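Local coordinates for putative lipoprotein (Bacteroides thetaiotaomicron, PDB 4Q1Z), which is of unknown function but is a putative two-domain, beta-rich lipoprotein of the DUF4876 family from a gut bacterium, at residues S67-A70 and N76-Y79; T26-T31 and N137-L142. All coordinates share one frame; numbering follows the deposited sequence.

Interaction 1: residues S67-A70 and N76-Y79; sequences SGTA and NEYY
Y79 reaches along its neighbouring strand to S67, its OH donating a 2.8 Å hydrogen bond to S67 OG. With CG anti to the backbone N (chi1 178°), the ring lies along strand 60-72, and its CD1 comes to 3.4 Å from G68 O. Two strand bonds set this register: A70 N gives to Y78 O at 3.0 Å, and Y78 N to A70 O at 2.8 Å. Beside the first, T69 CA also offers a C-H to Y78 O. T69 lies on the Y79 side of the sheet, where its CG2 meets E77 CG at 3.6 Å, methyl against methylene. On the other side, the Y78 ring turns its edge to A70 O, in plane, while its hydroxyl bonds D72. Further out, Y79 OH also accepts from E361 N, and S67 OG bonds E362, so polar tips suit this buried end. A phenylalanine in place of Y79 would probably keep the ring packing but leave S67 OG and E361 N without their phenolic partner. The antiparallel pairing, T69-Y79 non-hydrogen-bonded and A70-Y78 hydrogen-bonded, is that of a beta hairpin, here within the seven-stranded sheet.

Interaction 2: residues T26-T31 and N137-L142; sequences TLKDLT and NSADIL
K28 stretches from strand 24-35 to the loop after strand 131-136, where its methylene chain and its ammonium do different work. The close-packed part is apolar: CE lies 3.8 Å from A139 CB and 3.6 Å from D140 CB. Alanine suits this place because its small methyl gives an apolar surface for the K28 CE methylene to rest against. The lysine leaves its strand with CG anti to the backbone N, runs extended, and bends only at its last torsion (chi4 59°), which turns NZ to the carboxylate of D140. The two side chains cross at about a right angle, and NZ meets OD2 at 2.8 Å in a salt bridge whose hydrogen bond is weak. D29 offers a second acid from the strand side, its OD2 3.3 Å from NZ in a longer, weak bond, so one ammonium is shared by two carboxylates as a salt-bridge network. This network spans two domains: K28 belongs to the seven-stranded sheet, and D140 to a loop leaving the eleven-stranded one. The charged side is the looser one: its hydrogen bonds are weak and both aspartates are exposed, and solvent would be expected to screen their charges. D29 sits where the chain turns a corner, with the left-handed backbone (phi 51°, psi 32°) that aspartate tolerates better than most residues. D29 comes no nearer to 137-142 than 3.8 Å, from its OD2 to A139 O, and both atoms are acceptors. D140 has a loop-side tie as well, a weak 3.2 Å bond from I141 N to its OD1.

Interactions 1 and 2 lie side by side, their centres about 6 Å apart, and meet where strand 60-72, which carries 67-70, pairs with its neighbour 24-35, which carries 26-31. Segment 67-70 pairs with 76-79 on one flank and with 26-31 on the other, where T69 O probably accepts from K28 N at 2.7 Å and S67 O from T31 N at 2.9 Å. The first of these fixes the backbone from which K28 sets out. Interaction 1 also meets the loop 137-142 directly: T69 OG1 packs 3.3 Å from A139 CB, and E77 OE2 takes a weak hydrogen bond from A139 N. No active site is known; a triethylene glycol, probably from the crystallisation liquor, binds at N76.

Interaction 1: residues S67-A70 and N76-Y79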
loop_
_atom_site.group_PDB
_atom_site.type_symbol
_atom_site.label_atom_id
_atom_site.label_comp_id
_atom_site.label_asym_id
_atom_site.label_seq_id
_atom_site.Cartn_x
_atom_site.Cartn_y
_atom_site.Cartn_z
ATOM N N SER A 67 7.637 18.154 -13.794
ATOM C CA SER A 67 7.006 17.258 -12.818
ATOM C C SER A 67 5.690 16.696 -13.359
ATOM O O SER A 67 4.892 17.409 -13.974
ATOM C CB SER A 67 6.768 17.963 -11.488
ATOM O OG SER A 67 6.289 17.059 -10.505
ATOM N N GLY A 68 5.486 15.416 -13.108
ATOM C CA GLY A 68 4.316 14.683 -13.560
ATOM C C GLY A 68 4.507 13.200 -13.398
ATOM O O GLY A 68 5.418 12.761 -12.685
ATOM N N THR A 69 3.662 12.423 -14.085
ATOM C CA THR A 69 3.645 10.963 -13.986
ATOM C C THR A 69 3.695 10.312 -15.370
ATOM O O THR A 69 3.010 10.742 -16.295
ATOM C CB THR A 69 2.405 10.507 -13.144
ATOM O OG1 THR A 69 2.673 10.799 -11.778
ATOM C CG2 THR A 69 2.104 9.011 -13.240
ATOM N N ALA A 70 4.507 9.253 -15.485
ATOM C CA ALA A 70 4.594 8.434 -16.678
ATOM C C ALA A 70 4.119 7.033 -16.337
ATOM O O ALA A 70 4.416 6.527 -15.254
ATOM C CB ALA A 70 6.012 8.412 -17.209
ATOM N N ASN A 76 3.178 0.285 -15.262
ATOM C CA ASN A 76 4.005 0.661 -14.114
ATOM C C ASN A 76 3.929 2.167 -13.993
ATOM O O ASN A 76 3.990 2.860 -15.000
ATOM C CB ASN A 76 5.452 0.196 -14.228
ATOM C CG ASN A 76 5.616 -1.285 -14.236
ATOM O OD1 ASN A 76 5.102 -2.007 -13.370
ATOM N ND2 ASN A 76 6.331 -1.764 -15.232
ATOM N N GLU A 77 3.742 2.675 -12.793
ATOM C CA GLU A 77 3.619 4.101 -12.586
ATOM C C GLU A 77 4.932 4.664 -12.113
ATOM O O GLU A 77 5.623 4.034 -11.305
ATOM C CB GLU A 77 2.508 4.403 -11.596
ATOM C CG GLU A 77 2.066 5.853 -11.612
ATOM C CD GLU A 77 1.280 6.310 -10.401
ATOM O OE1 GLU A 77 0.437 5.523 -9.911
ATOM O OE2 GLU A 77 1.512 7.452 -9.941
ATOM N N TYR A 78 5.290 5.844 -12.648
ATOM C CA TYR A 78 6.513 6.553 -12.325
ATOM C C TYR A 78 6.245 8.003 -12.009
ATOM O O TYR A 78 5.542 8.675 -12.758
ATOM C CB TYR A 78 7.536 6.497 -13.493
ATOM C CG TYR A 78 7.908 5.108 -13.962
ATOM C CD1 TYR A 78 7.088 4.406 -14.842
ATOM C CD2 TYR A 78 9.112 4.521 -13.581
ATOM C CE1 TYR A 78 7.431 3.134 -15.290
ATOM C CE2 TYR A 78 9.474 3.254 -14.035
ATOM C CZ TYR A 78 8.625 2.561 -14.885
ATOM O OH TYR A 78 8.952 1.301 -15.324
ATOM N N TYR A 79 6.857 8.509 -10.942
ATOM C CA TYR A 79 6.842 9.926 -10.640
ATOM C C TYR A 79 8.092 10.479 -11.322
ATOM O O TYR A 79 9.220 10.045 -11.037
ATOM C CB TYR A 79 6.777 10.217 -9.128
ATOM C CG TYR A 79 6.807 11.702 -8.833
ATOM C CD1 TYR A 79 5.811 12.553 -9.313
ATOM C CD2 TYR A 79 7.863 12.268 -8.129
ATOM C CE1 TYR A 79 5.856 13.924 -9.073
ATOM C CE2 TYR A 79 7.916 13.639 -7.882
ATOM C CZ TYR A 79 6.922 14.463 -8.371
ATOM O OH TYR A 79 7.005 15.809 -8.132
#

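Interaction 2: residues T26-T31 and N137-L142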
loop_
_atom_site.group_PDB
_atom_site.type_symbol
_atom_site.label_atom_id
_atom_site.label_comp_id
_atom_site.label_asym_id
_atom_site.label_seq_id
_atom_site.Cartn_x
_atom_site.Cartn_y
_atom_site.Cartn_z
ATOM N N THR A 26 1.843 6.771 -21.356
ATOM C CA THR A 26 1.129 8.012 -21.038
ATOM C C THR A 26 2.003 8.974 -20.259
ATOM O O THR A 26 2.808 8.539 -19.432
ATOM C CB THR A 26 -0.128 7.716 -20.148
ATOM O OG1 THR A 26 -0.690 6.433 -20.423
ATOM C CG2 THR A 26 -1.199 8.797 -20.233
ATOM N N LEU A 27 1.790 10.284 -20.472
ATOM C CA LEU A 27 2.385 11.354 -19.683
ATOM C C LEU A 27 1.207 12.076 -18.987
ATOM O O LEU A 27 0.503 12.903 -19.597
ATOM C CB LEU A 27 3.283 12.283 -20.512
ATOM C CG LEU A 27 4.556 11.670 -21.066
ATOM C CD1 LEU A 27 5.194 12.593 -22.043
ATOM C CD2 LEU A 27 5.529 11.308 -19.968
ATOM N N LYS A 28 0.941 11.659 -17.723
ATOM C CA LYS A 28 -0.174 12.109 -16.873
ATOM C C LYS A 28 0.213 13.283 -15.934
ATOM O O LYS A 28 1.220 13.211 -15.225
ATOM C CB LYS A 28 -0.672 10.910 -16.053
ATOM C CG LYS A 28 -1.765 11.233 -15.051
ATOM C CD LYS A 28 -2.092 10.042 -14.148
ATOM C CE LYS A 28 -2.955 10.450 -12.976
ATOM N NZ LYS A 28 -4.247 11.065 -13.393
ATOM N N ASP A 29 -0.608 14.359 -15.943
ATOM C CA ASP A 29 -0.486 15.570 -15.102
ATOM C C ASP A 29 0.954 16.208 -15.161
ATOM O O ASP A 29 1.415 16.862 -14.204
ATOM C CB ASP A 29 -0.914 15.243 -13.636
ATOM C CG ASP A 29 -2.288 14.569 -13.453
ATOM O OD1 ASP A 29 -3.246 14.942 -14.188
ATOM O OD2 ASP A 29 -2.416 13.713 -12.537
ATOM N N LEU A 30 1.611 16.074 -16.341
ATOM C CA LEU A 30 2.965 16.549 -16.590
ATOM C C LEU A 30 2.973 18.040 -16.936
ATOM O O LEU A 30 2.247 18.493 -17.823
ATOM C CB LEU A 30 3.635 15.693 -17.701
ATOM C CG LEU A 30 5.123 15.920 -18.010
ATOM C CD1 LEU A 30 5.987 15.582 -16.823
ATOM C CD2 LEU A 30 5.560 15.091 -19.187
ATOM N N THR A 31 3.822 18.797 -16.231
ATOM C CA THR A 31 3.961 20.233 -16.416
ATOM C C THR A 31 5.417 20.693 -16.503
ATOM O O THR A 31 6.336 20.063 -15.969
ATOM C CB THR A 31 3.269 20.990 -15.278
ATOM O OG1 THR A 31 3.645 20.416 -14.017
ATOM C CG2 THR A 31 1.742 21.047 -15.440
ATOM N N ASN A 137 -0.477 6.001 -2.715
ATOM C CA ASN A 137 0.880 6.420 -3.084
ATOM C C ASN A 137 0.951 6.921 -4.560
ATOM O O ASN A 137 1.997 7.397 -5.003
ATOM C CB ASN A 137 1.801 5.212 -2.862
ATOM C CG ASN A 137 3.228 5.503 -2.537
ATOM O OD1 ASN A 137 3.558 6.351 -1.699
ATOM N ND2 ASN A 137 4.107 4.742 -3.153
ATOM N N SER A 138 -0.187 6.853 -5.284
ATOM C CA SER A 138 -0.327 7.186 -6.696
ATOM C C SER A 138 -0.615 8.704 -6.987
ATOM O O SER A 138 -0.799 9.525 -6.075
ATOM C CB SER A 138 -1.407 6.304 -7.323
ATOM O OG SER A 138 -2.716 6.852 -7.282
ATOM N N ALA A 139 -0.619 9.042 -8.299
ATOM C CA ALA A 139 -0.833 10.378 -8.865
ATOM C C ALA A 139 -2.311 10.806 -8.918
ATOM O O ALA A 139 -2.588 11.965 -9.209
ATOM C CB ALA A 139 -0.249 10.429 -10.266
ATOM N N ASP A 140 -3.254 9.896 -8.650
ATOM C CA ASP A 140 -4.672 10.222 -8.733
ATOM C C ASP A 140 -5.495 9.446 -7.714
ATOM O O ASP A 140 -4.990 8.500 -7.119
ATOM C CB ASP A 140 -5.200 9.946 -10.164
ATOM C CG ASP A 140 -6.183 10.985 -10.723
ATOM O OD1 ASP A 140 -6.515 11.964 -9.995
ATOM O OD2 ASP A 140 -6.611 10.830 -11.890
ATOM N N ILE A 141 -6.777 9.860 -7.532
ATOM C CA ILE A 141 -7.782 9.233 -6.672
ATOM C C ILE A 141 -7.974 7.770 -7.085
ATOM O O ILE A 141 -8.043 7.477 -8.278
ATOM C CB ILE A 141 -9.134 10.013 -6.751
ATOM C CG1 ILE A 141 -8.965 11.489 -6.385
ATOM C CG2 ILE A 141 -10.263 9.367 -5.908
ATOM C CD1 ILE A 141 -9.827 12.381 -7.212
ATOM N N LEU A 142 -8.037 6.869 -6.098
ATOM C CA LEU A 142 -8.309 5.437 -6.242
ATOM C C LEU A 142 -9.555 5.098 -5.471
ATOM O O LEU A 142 -9.760 5.663 -4.392
ATOM C CB LEU A 142 -7.158 4.596 -5.671
ATOM C CG LEU A 142 -5.866 4.463 -6.449
ATOM C CD1 LEU A 142 -4.746 4.016 -5.525
ATOM C CD2 LEU A 142 -6.023 3.494 -7.651
#